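Local coordinates for serine--tRNA ligase (Pyrococcus horikoshii, PDB 2DQ0), which catalyses the ATP-dependent attachment of serine to tRNA(Ser), and probably to tRNA(Sec), working as a homodimer whose N-terminal extension is involved in tRNA binding, at residues 137-140 / 141-145; 193-196 / 197-201; 412-415 / 416-420; 429-432 / 433-436. All blocks are in the same frame, centred on the assembly; numbering follows the deposited sequence.

Contact 1 (137-140 / 141-145)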
loop_
_atom_site.group_PDB
_atom_site.type_symbol
_atom_site.label_atom_id
_atom_site.label_comp_id
_atom_site.label_asym_id
_atom_site.label_seq_id
_atom_site.Cartn_x
_atom_site.Cartn_y
_atom_site.Cartn_z
ATOM N N GLY A 137 12.268 17.675 -34.704
ATOM C CA GLY A 137 12.223 16.280 -35.119
ATOM C C GLY A 137 10.963 15.463 -34.855
ATOM O O GLY A 137 10.909 14.279 -35.203
ATOM N N HIS A 138 9.944 16.075 -34.259
ATOM C CA HIS A 138 8.684 15.381 -33.949
ATOM C C HIS A 138 7.511 16.067 -34.640
ATOM O O HIS A 138 6.362 15.690 -34.463
ATOM C CB HIS A 138 8.440 15.401 -32.434
ATOM C CG HIS A 138 9.371 14.525 -31.653
ATOM N ND1 HIS A 138 9.896 14.901 -30.436
ATOM C CD2 HIS A 138 9.855 13.283 -31.904
ATOM C CE1 HIS A 138 10.666 13.929 -29.972
ATOM N NE2 HIS A 138 10.659 12.937 -30.845
ATOM N N LEU A 139 7.831 17.085 -35.423
ATOM C CA LEU A 139 6.858 17.899 -36.127
ATOM C C LEU A 139 5.771 17.159 -36.906
ATOM O O LEU A 139 4.588 17.531 -36.845
ATOM C CB LEU A 139 7.614 18.858 -37.048
ATOM C CG LEU A 139 6.905 20.039 -37.721
ATOM C CD1 LEU A 139 6.225 19.567 -38.973
ATOM C CD2 LEU A 139 5.943 20.702 -36.755
ATOM N N GLU A 140 6.142 16.123 -37.646
ATOM C CA GLU A 140 5.115 15.422 -38.396
ATOM C C GLU A 140 4.246 14.631 -37.436
ATOM O O GLU A 140 3.023 14.727 -37.496
ATOM C CB GLU A 140 5.714 14.496 -39.471
ATOM C CG GLU A 140 4.643 13.812 -40.319
ATOM C CD GLU A 140 5.094 13.499 -41.732
ATOM O OE1 GLU A 140 4.293 12.899 -42.486
ATOM O OE2 GLU A 140 6.237 13.856 -42.091
ATOM N N ARG A 141 4.868 13.864 -36.543
ATOM C CA ARG A 141 4.091 13.088 -35.594
ATOM C C ARG A 141 3.146 14.024 -34.851
ATOM O O ARG A 141 1.944 13.769 -34.764
ATOM C CB ARG A 141 4.996 12.352 -34.596
ATOM C CG ARG A 141 4.212 11.583 -33.520
ATOM C CD ARG A 141 4.984 10.407 -32.948
ATOM N NE ARG A 141 6.145 10.820 -32.172
ATOM C CZ ARG A 141 7.207 10.055 -31.948
ATOM N NH1 ARG A 141 7.267 8.821 -32.447
ATOM N NH2 ARG A 141 8.216 10.531 -31.224
ATOM N N PHE A 142 3.677 15.121 -34.330
ATOM C CA PHE A 142 2.831 16.043 -33.610
ATOM C C PHE A 142 1.635 16.490 -34.436
ATOM O O PHE A 142 0.498 16.458 -33.959
ATOM C CB PHE A 142 3.608 17.279 -33.168
ATOM C CG PHE A 142 2.717 18.370 -32.649
ATOM C CD1 PHE A 142 2.190 19.334 -33.513
ATOM C CD2 PHE A 142 2.296 18.364 -31.326
ATOM C CE1 PHE A 142 1.254 20.263 -33.071
ATOM C CE2 PHE A 142 1.356 19.292 -30.878
ATOM C CZ PHE A 142 0.833 20.243 -31.756
ATOM N N LEU A 143 1.886 16.906 -35.676
ATOM C CA LEU A 143 0.821 17.406 -36.540
ATOM C C LEU A 143 -0.255 16.401 -36.887
ATOM O O LEU A 143 -1.436 16.762 -36.992
ATOM C CB LEU A 143 1.424 18.005 -37.805
ATOM C CG LEU A 143 2.075 19.369 -37.544
ATOM C CD1 LEU A 143 2.913 19.807 -38.734
ATOM C CD2 LEU A 143 0.989 20.383 -37.255
ATOM N N GLU A 144 0.150 15.146 -37.052
ATOM C CA GLU A 144 -0.778 14.074 -37.373
ATOM C C GLU A 144 -1.630 13.800 -36.146
ATOM O O GLU A 144 -2.848 13.668 -36.241
ATOM C CB GLU A 144 -0.017 12.801 -37.745
ATOM C CG GLU A 144 -0.355 12.239 -39.119
ATOM C CD GLU A 144 -1.660 11.462 -39.149
ATOM O OE1 GLU A 144 -1.808 10.534 -38.326
ATOM O OE2 GLU A 144 -2.527 11.769 -39.998
ATOM N N GLN A 145 -0.988 13.732 -34.986
ATOM C CA GLN A 145 -1.697 13.454 -33.754
ATOM C C GLN A 145 -2.620 14.600 -33.321
ATOM O O GLN A 145 -3.672 14.379 -32.705
ATOM C CB GLN A 145 -0.677 13.118 -32.671
ATOM C CG GLN A 145 0.070 11.807 -32.914
ATOM C CD GLN A 145 -0.818 10.575 -32.726
ATOM O OE1 GLN A 145 -1.392 10.025 -33.691
ATOM N NE2 GLN A 145 -0.948 10.145 -31.472
HETATM O O HOH W 1 11.540 10.079 -30.804
#
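Arg141 folds back beside His138, one turn earlier, and the two side chains point the same way with imidazole and guanidinium planes 30° apart. Arg141 CB starts the run 3.6 Å from His138 O. The aliphatic part is extended as far as CD, then bends at chi3 (67°), which swings the guanidinium round toward the ring. NE is taken by the carbonyl of Gly366. CZ lies 4.2 Å from His138 CD2, and NH2 at the tip comes to 3.3 Å from the same carbon. A water bridges the polar ends: it sits in the ring plane at 3.0 Å from His138 NE2 and accepts a weak bond from Arg141 NH2. With an alanine in place of His138 the imidazole is gone, which would probably leave that water without its ring partner and the NH2 end of Arg141 less fixed.

His138 is the N-cap residue, and its O takes the amide of Phe142 N in a nearly straight bond, 2.7 Å with an N-H...O angle of 175°. On another side of the helix Leu139 CD2 rests 3.7 Å from Leu143 CD1, both leucines leaning on Tyr152, while Phe142 faces strand 132-135 and meets Trp361 edge-to-face. The contact forms the first turn of helix 139-146, with His138 at the N-cap position, in the helical link of a beta-alpha-beta unit between strands 132-135 and 152-155.

Contact 2 (193-196 / 197-201)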
loop_
_atom_site.group_PDB
_atom_site.type_symbol
_atom_site.label_atom_id
_atom_site.label_comp_id
_atom_site.label_asym_id
_atom_site.label_seq_id
_atom_site.Cartn_x
_atom_site.Cartn_y
_atom_site.Cartn_z
ATOM N N VAL A 193 9.351 14.855 -4.195
ATOM C CA VAL A 193 8.464 14.324 -3.165
ATOM C C VAL A 193 7.472 15.421 -2.795
ATOM O O VAL A 193 6.276 15.161 -2.634
ATOM C CB VAL A 193 9.241 13.872 -1.898
ATOM C CG1 VAL A 193 8.271 13.482 -0.803
ATOM C CG2 VAL A 193 10.130 12.678 -2.226
ATOM N N ILE A 194 7.959 16.655 -2.672
ATOM C CA ILE A 194 7.067 17.754 -2.347
ATOM C C ILE A 194 6.082 17.972 -3.490
ATOM O O ILE A 194 4.906 18.249 -3.267
ATOM C CB ILE A 194 7.842 19.076 -2.063
ATOM C CG1 ILE A 194 8.091 19.248 -0.561
ATOM C CG2 ILE A 194 6.992 20.267 -2.445
ATOM C CD1 ILE A 194 8.672 18.066 0.116
ATOM N N LEU A 195 6.568 17.842 -4.719
ATOM C CA LEU A 195 5.713 18.031 -5.884
ATOM C C LEU A 195 4.562 17.006 -5.925
ATOM O O LEU A 195 3.420 17.338 -6.268
ATOM C CB LEU A 195 6.557 17.944 -7.167
ATOM C CG LEU A 195 5.762 18.114 -8.451
ATOM C CD1 LEU A 195 5.069 19.473 -8.448
ATOM C CD2 LEU A 195 6.683 17.980 -9.626
ATOM N N ASP A 196 4.887 15.760 -5.578
ATOM C CA ASP A 196 3.932 14.670 -5.555
ATOM C C ASP A 196 2.836 15.029 -4.552
ATOM O O ASP A 196 1.650 15.049 -4.912
ATOM C CB ASP A 196 4.636 13.373 -5.142
ATOM C CG ASP A 196 3.720 12.150 -5.180
ATOM O OD1 ASP A 196 4.147 11.112 -5.710
ATOM O OD2 ASP A 196 2.587 12.200 -4.672
ATOM N N LEU A 197 3.223 15.315 -3.306
ATOM C CA LEU A 197 2.225 15.683 -2.304
ATOM C C LEU A 197 1.426 16.909 -2.707
ATOM O O LEU A 197 0.215 16.959 -2.481
ATOM C CB LEU A 197 2.846 15.965 -0.943
ATOM C CG LEU A 197 3.575 14.827 -0.232
ATOM C CD1 LEU A 197 3.752 15.264 1.218
ATOM C CD2 LEU A 197 2.797 13.484 -0.325
ATOM N N ALA A 198 2.106 17.889 -3.294
ATOM C CA ALA A 198 1.454 19.120 -3.724
ATOM C C ALA A 198 0.351 18.826 -4.725
ATOM O O ALA A 198 -0.749 19.380 -4.617
ATOM C CB ALA A 198 2.479 20.079 -4.330
ATOM N N LEU A 199 0.642 17.945 -5.683
ATOM C CA LEU A 199 -0.339 17.575 -6.701
ATOM C C LEU A 199 -1.598 16.935 -6.091
ATOM O O LEU A 199 -2.701 17.186 -6.555
ATOM C CB LEU A 199 0.317 16.648 -7.739
ATOM C CG LEU A 199 1.162 17.363 -8.807
ATOM C CD1 LEU A 199 2.022 16.384 -9.634
ATOM C CD2 LEU A 199 0.216 18.106 -9.715
ATOM N N ILE A 200 -1.422 16.126 -5.047
ATOM C CA ILE A 200 -2.517 15.493 -4.336
ATOM C C ILE A 200 -3.405 16.592 -3.692
ATOM O O ILE A 200 -4.609 16.631 -3.927
ATOM C CB ILE A 200 -1.966 14.538 -3.234
ATOM C CG1 ILE A 200 -1.400 13.275 -3.876
ATOM C CG2 ILE A 200 -3.071 14.147 -2.218
ATOM C CD1 ILE A 200 -0.664 12.369 -2.866
ATOM N N ARG A 201 -2.808 17.471 -2.889
ATOM C CA ARG A 201 -3.542 18.553 -2.242
ATOM C C ARG A 201 -4.286 19.451 -3.228
ATOM O O ARG A 201 -5.449 19.785 -3.012
ATOM C CB ARG A 201 -2.614 19.424 -1.388
ATOM C CG ARG A 201 -2.429 18.939 0.046
ATOM C CD ARG A 201 -3.758 18.555 0.724
ATOM N NE ARG A 201 -4.722 19.646 0.918
ATOM C CZ ARG A 201 -4.717 20.488 1.953
ATOM N NH1 ARG A 201 -5.644 21.433 2.036
ATOM N NH2 ARG A 201 -3.784 20.392 2.902
#
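The carboxylate of Asp196 meets the methyl CD1 of Ile200 end-on: the methyl lies almost on the prolongation of the CG-OD2 bond, 3.7 Å beyond OD2. Leu197 N is 3.5 Å from the same oxygen, but its N-H points badly for a bond and is committed to Val193 O. The polar partners come from other parts of the fold, OD2 bonding to His303 ND1 and OD1, weakly, to Thr410 OG1. With CG trans to the backbone N (chi1 -176°), the acid is carried off the helix toward them.

The flat peptide groups are linked in plain alpha-helical order. Ala198 N bonds to Ile194 O at 2.8 Å and Ile200 N, at a longer 3.3 Å, to Asp196 O. Leu199 lies over the turn before it, CG 3.4 Å from Leu195 O, and its CD1 touches Leu195 CG at 4.3 Å, so the two leucines make one apolar ridge. Leu197 leans back along the axis, CG 3.6 Å from Val193 O.

Helix 190-209, with strand 213-216 after it, corresponds to motif 1 of class II synthetases, the dimer-forming element. Accordingly Leu197 packs on Leu204 of the second subunit, and Arg201 NH2 bonds to Tyr437 O of that subunit. Asp196 is thus a buried acid set among aliphatic groups, OD2 firmly engaged and OD1 only weakly. Its charge would probably polarise the His303 imidazole, tying this interface helix to strand 301-311 by a polar bond among largely aliphatic neighbours.

Contact 3 (412-415 / 416-420). With SSA (5'-O-(N-(L-seryl)-sulfamoyl)adenosine), chain G; SO4 (sulfate ion), chain E.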
loop_
_atom_site.group_PDB
_atom_site.type_symbol
_atom_site.label_atom_id
_atom_site.label_comp_id
_atom_site.label_asym_id
_atom_site.label_seq_id
_atom_site.Cartn_x
_atom_site.Cartn_y
_atom_site.Cartn_z
ATOM N N ARG A 412 2.164 10.239 -13.611
ATOM C CA ARG A 412 2.155 10.854 -14.925
ATOM C C ARG A 412 1.994 12.353 -14.954
ATOM O O ARG A 412 2.323 12.977 -15.959
ATOM C CB ARG A 412 1.104 10.193 -15.797
ATOM C CG ARG A 412 1.411 8.713 -15.918
ATOM C CD ARG A 412 0.578 8.046 -16.930
ATOM N NE ARG A 412 1.052 6.699 -17.136
ATOM C CZ ARG A 412 0.481 5.827 -17.950
ATOM N NH1 ARG A 412 1.005 4.612 -18.073
ATOM N NH2 ARG A 412 -0.610 6.172 -18.633
ATOM N N ALA A 413 1.491 12.941 -13.873
ATOM C CA ALA A 413 1.345 14.388 -13.835
ATOM C C ALA A 413 2.777 14.942 -13.703
ATOM O O ALA A 413 3.164 15.952 -14.319
ATOM C CB ALA A 413 0.506 14.789 -12.644
ATOM N N ILE A 414 3.575 14.245 -12.910
ATOM C CA ILE A 414 4.939 14.655 -12.693
ATOM C C ILE A 414 5.710 14.557 -14.004
ATOM O O ILE A 414 6.503 15.443 -14.306
ATOM C CB ILE A 414 5.606 13.793 -11.569
ATOM C CG1 ILE A 414 5.088 14.248 -10.202
ATOM C CG2 ILE A 414 7.136 13.900 -11.614
ATOM C CD1 ILE A 414 5.662 13.445 -9.049
ATOM N N VAL A 415 5.480 13.503 -14.794
ATOM C CA VAL A 415 6.202 13.404 -16.060
ATOM C C VAL A 415 5.736 14.558 -16.946
ATOM O O VAL A 415 6.566 15.290 -17.504
ATOM C CB VAL A 415 5.998 12.029 -16.829
ATOM C CG1 VAL A 415 6.376 10.871 -15.953
ATOM C CG2 VAL A 415 4.596 11.874 -17.282
ATOM N N ALA A 416 4.422 14.757 -17.039
ATOM C CA ALA A 416 3.926 15.836 -17.878
ATOM C C ALA A 416 4.524 17.185 -17.476
ATOM O O ALA A 416 4.898 17.981 -18.347
ATOM C CB ALA A 416 2.403 15.894 -17.851
ATOM N N ILE A 417 4.647 17.435 -16.171
ATOM C CA ILE A 417 5.193 18.708 -15.716
ATOM C C ILE A 417 6.670 18.832 -16.030
ATOM O O ILE A 417 7.119 19.892 -16.459
ATOM C CB ILE A 417 4.938 18.929 -14.199
ATOM C CG1 ILE A 417 3.439 19.157 -13.978
ATOM C CG2 ILE A 417 5.770 20.108 -13.662
ATOM C CD1 ILE A 417 3.046 19.342 -12.541
ATOM N N LEU A 418 7.424 17.755 -15.846
ATOM C CA LEU A 418 8.863 17.801 -16.125
ATOM C C LEU A 418 9.122 17.997 -17.620
ATOM O O LEU A 418 9.955 18.810 -18.021
ATOM C CB LEU A 418 9.566 16.516 -15.659
ATOM C CG LEU A 418 9.653 16.216 -14.158
ATOM C CD1 LEU A 418 10.370 14.894 -13.897
ATOM C CD2 LEU A 418 10.403 17.351 -13.494
ATOM N N GLU A 419 8.404 17.253 -18.448
ATOM C CA GLU A 419 8.626 17.365 -19.865
ATOM C C GLU A 419 8.073 18.634 -20.487
ATOM O O GLU A 419 8.669 19.164 -21.402
ATOM C CB GLU A 419 8.117 16.102 -20.590
ATOM C CG GLU A 419 9.105 14.925 -20.451
ATOM C CD GLU A 419 8.787 13.683 -21.303
ATOM O OE1 GLU A 419 8.129 13.806 -22.369
ATOM O OE2 GLU A 419 9.238 12.571 -20.913
ATOM N N ASN A 420 6.976 19.155 -19.959
ATOM C CA ASN A 420 6.373 20.358 -20.525
ATOM C C ASN A 420 6.896 21.687 -20.000
ATOM O O ASN A 420 6.726 22.717 -20.660
ATOM C CB ASN A 420 4.861 20.316 -20.337
ATOM C CG ASN A 420 4.176 19.463 -21.377
ATOM O OD1 ASN A 420 4.179 19.794 -22.561
ATOM N ND2 ASN A 420 3.589 18.351 -20.946
HETATM N N10 SSA G . -10.277 4.411 -11.682
HETATM C CA SSA G . -9.929 4.800 -13.061
HETATM C CB SSA G . -9.966 6.295 -13.229
HETATM O OG SSA G . -8.873 6.944 -12.570
HETATM C C9 SSA G . -8.545 4.328 -13.491
HETATM O O9 SSA G . -7.776 3.806 -12.689
HETATM N N8 SSA G . -8.227 4.493 -14.781
HETATM S S1 SSA G . -6.771 4.074 -15.317
HETATM O O1S SSA G . -6.678 2.637 -15.102
HETATM O O2S SSA G . -6.666 4.623 -16.663
HETATM O "O5'" SSA G . -5.786 4.809 -14.343
HETATM C "C5'" SSA G . -5.858 6.216 -14.218
HETATM C "C4'" SSA G . -4.535 6.866 -14.473
HETATM O "O4'" SSA G . -3.555 6.424 -13.515
HETATM C "C3'" SSA G . -3.863 6.626 -15.811
HETATM O "O3'" SSA G . -4.471 7.428 -16.803
HETATM C "C2'" SSA G . -2.470 7.131 -15.483
HETATM O "O2'" SSA G . -2.370 8.531 -15.376
HETATM C "C1'" SSA G . -2.263 6.493 -14.103
HETATM N N9 SSA G . -1.747 5.127 -14.146
HETATM C C8 SSA G . -2.406 3.947 -14.451
HETATM N N7 SSA G . -1.638 2.889 -14.399
HETATM C C5 SSA G . -0.393 3.399 -14.042
HETATM C C6 SSA G . 0.871 2.787 -13.833
HETATM N N6 SSA G . 1.076 1.479 -13.959
HETATM N N1 SSA G . 1.922 3.585 -13.467
HETATM C C2 SSA G . 1.705 4.912 -13.330
HETATM N N3 SSA G . 0.555 5.603 -13.507
HETATM C C4 SSA G . -0.453 4.780 -13.877
HETATM S S SO4 E . -0.531 3.784 -21.881
HETATM O O1 SO4 E . -0.957 2.830 -20.828
HETATM O O2 SO4 E . -0.808 3.219 -23.221
HETATM O O3 SO4 E . 0.917 4.025 -21.757
HETATM O O4 SO4 E . -1.257 5.065 -21.732
#
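Ile414 and Leu418 lie side by side, pointing the same way from successive turns of helix 410-420, with Ile414 CG2 4.1 Å from Leu418 CD1. This helix belongs to motif 3 of class II synthetases, the strand and helix that bring an arginine to the adenylate. The two aliphatic side chains serve different neighbours: Ile414 packs on helix 190-209, Leu418 on helix 162-168.

Arg412 leaves the helix in another direction. Its chain is extended from CG to NE, chi2 and chi3 both close to trans, which lays the aliphatic part along the nucleoside of the bound seryl-adenylate analog: CD is 3.4 Å from O2' of the ligand. One face of the guanidinium looks at the adenine atom C4, 3.9 Å above the plane and displaced toward the rim. NE is held by Phe297 O and NH2 by Glu370 O, while Phe297 adds a cation-pi contact; these bonds fix the rotation of the flat group. A sulfate, probably from the crystallisation liquor, has O1 in the guanidinium plane at its edge, and NH2 makes a weak bond to its O4.

Farther along, Ile417 CG1 stands 3.2 Å from Ala413 O, the carbonyl that also takes Ile417 N. Glu419 reaches away to the backbone amides of His162 and Gln365. Near the end of the helix Ala416 O is gripped twice by one residue, Asn420 N at 2.9 Å and Asn420 ND2 at 2.9 Å, approaching from opposite faces of the carbonyl plane.

Contact 4 (429-432 / 433-436)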
loop_
_atom_site.group_PDB
_atom_site.type_symbol
_atom_site.label_atom_id
_atom_site.label_comp_id
_atom_site.label_asym_id
_atom_site.label_seq_id
_atom_site.Cartn_x
_atom_site.Cartn_y
_atom_site.Cartn_z
ATOM N N ARG A 429 10.378 24.524 -14.472
ATOM C CA ARG A 429 9.554 25.535 -13.825
ATOM C C ARG A 429 8.273 24.875 -13.371
ATOM O O ARG A 429 7.720 24.044 -14.084
ATOM C CB ARG A 429 9.272 26.698 -14.788
ATOM C CG ARG A 429 10.535 27.478 -15.137
ATOM C CD ARG A 429 10.271 28.645 -16.067
ATOM N NE ARG A 429 10.076 29.894 -15.333
ATOM C CZ ARG A 429 9.806 31.064 -15.904
ATOM N NH1 ARG A 429 9.647 32.149 -15.158
ATOM N NH2 ARG A 429 9.690 31.149 -17.224
ATOM N N ILE A 430 7.811 25.206 -12.171
ATOM C CA ILE A 430 6.583 24.591 -11.714
ATOM C C ILE A 430 5.440 25.595 -11.851
ATOM O O ILE A 430 5.585 26.755 -11.515
ATOM C CB ILE A 430 6.735 23.982 -10.254
ATOM C CG1 ILE A 430 5.942 24.772 -9.249
ATOM C CG2 ILE A 430 8.186 23.879 -9.848
ATOM C CD1 ILE A 430 4.557 24.244 -9.136
ATOM N N PRO A 431 4.299 25.151 -12.399
ATOM C CA PRO A 431 3.092 25.965 -12.618
ATOM C C PRO A 431 2.722 26.810 -11.401
ATOM O O PRO A 431 2.653 26.294 -10.288
ATOM C CB PRO A 431 2.013 24.926 -12.915
ATOM C CG PRO A 431 2.783 23.776 -13.500
ATOM C CD PRO A 431 4.042 23.724 -12.682
ATOM N N LYS A 432 2.447 28.093 -11.626
ATOM C CA LYS A 432 2.092 29.028 -10.550
ATOM C C LYS A 432 1.013 28.498 -9.581
ATOM O O LYS A 432 1.098 28.699 -8.380
ATOM C CB LYS A 432 1.650 30.382 -11.157
ATOM C CG LYS A 432 2.624 30.890 -12.244
ATOM C CD LYS A 432 2.072 32.062 -13.085
ATOM C CE LYS A 432 2.899 32.319 -14.373
ATOM N NZ LYS A 432 4.258 32.887 -14.142
ATOM N N VAL A 433 0.011 27.817 -10.105
ATOM C CA VAL A 433 -1.054 27.292 -9.271
ATOM C C VAL A 433 -0.546 26.417 -8.131
ATOM O O VAL A 433 -1.203 26.336 -7.093
ATOM C CB VAL A 433 -2.044 26.435 -10.084
ATOM C CG1 VAL A 433 -3.364 26.324 -9.333
ATOM C CG2 VAL A 433 -2.236 27.030 -11.462
ATOM N N LEU A 434 0.598 25.757 -8.320
ATOM C CA LEU A 434 1.145 24.879 -7.279
ATOM C C LEU A 434 2.091 25.556 -6.290
ATOM O O LEU A 434 2.421 24.973 -5.254
ATOM C CB LEU A 434 1.863 23.664 -7.898
ATOM C CG LEU A 434 1.049 22.749 -8.816
ATOM C CD1 LEU A 434 1.929 21.740 -9.489
ATOM C CD2 LEU A 434 -0.035 22.067 -8.010
ATOM N N TRP A 435 2.529 26.774 -6.593
ATOM C CA TRP A 435 3.454 27.495 -5.707
ATOM C C TRP A 435 2.996 27.554 -4.237
ATOM O O TRP A 435 3.819 27.473 -3.317
ATOM C CB TRP A 435 3.681 28.922 -6.210
ATOM C CG TRP A 435 4.373 29.044 -7.540
ATOM C CD1 TRP A 435 4.874 28.033 -8.310
ATOM C CD2 TRP A 435 4.645 30.254 -8.247
ATOM N NE1 TRP A 435 5.443 28.539 -9.452
ATOM C CE2 TRP A 435 5.317 29.901 -9.440
ATOM C CE3 TRP A 435 4.384 31.605 -7.990
ATOM C CZ2 TRP A 435 5.734 30.852 -10.374
ATOM C CZ3 TRP A 435 4.794 32.550 -8.917
ATOM C CH2 TRP A 435 5.464 32.170 -10.097
ATOM N N LYS A 436 1.692 27.702 -4.007
ATOM C CA LYS A 436 1.206 27.761 -2.642
ATOM C C LYS A 436 1.408 26.413 -1.961
ATOM O O LYS A 436 1.552 26.344 -0.736
ATOM C CB LYS A 436 -0.270 28.188 -2.583
ATOM C CG LYS A 436 -1.266 27.302 -3.323
ATOM C CD LYS A 436 -2.658 27.939 -3.248
ATOM C CE LYS A 436 -3.692 27.282 -4.170
ATOM N NZ LYS A 436 -3.644 27.752 -5.599
HETATM O O HOH W 2 -0.049 29.013 -5.800
#
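Trp435 is turned back over Lys432 by its first two torsions: chi1 of -65° sets CG trans to the carbonyl carbon, and chi2 of -3° lays the indole above the preceding turn. Lys432 CA then sits over the five-membered ring, 3.5 Å from its centroid and 7° off the normal, a CH-pi contact. Lys432 CG continues alongside, 3.6 Å from Trp435 CZ2. At the indole edge, Ile430 CG1 lies in the ring plane, 3.6 Å from Trp435 CD1. The ring N-H gives a bent hydrogen bond, Trp435 NE1 to Ile430 O at 2.7 Å. A leucine in place of Trp435 would probably leave Ile430 O without this donor and uncover the CA of Lys432.

The backbone turns tightly below: Leu434 N bonds to Pro431 O at 2.9 Å and Trp435 N to Lys432 O at 3.0 Å. A water extends the pattern, donating to Lys432 O and accepting from Lys436 N. Lys441 approaches the indole as a cation-pi partner, and Leu434 packs on helices 190-209 and 410-420. Two overlapping turns, the first close to type III and the second type I, thus lead from strand 428-429 into the short C-terminal helix 435-438, with the indole folded back over the entry.

How the contacts relate
Along the chain the contacts follow in series, 1 to 4, each within a single continuous stretch. Contacts 2, 3 and 4 form one cluster, their centres 11 to 13 Å apart: helix 190-209, helix 410-420 and the turn before helix 435-438 meet there. Leu434 CD1 of contact 4 lies 4.0 Å both from Leu195 CD1 of contact 2 and from Ile417 CD1 of contact 3, and Leu199 CD1 packs 3.7 Å from Ala413 CB. The dimer helix and the adenylate-binding helix thus share one apolar core, closed by a C-terminal segment. Contact 1 stands apart on the surface, its centre about 19 Å from that of contact 3 and about 32 Å from that of contact 2.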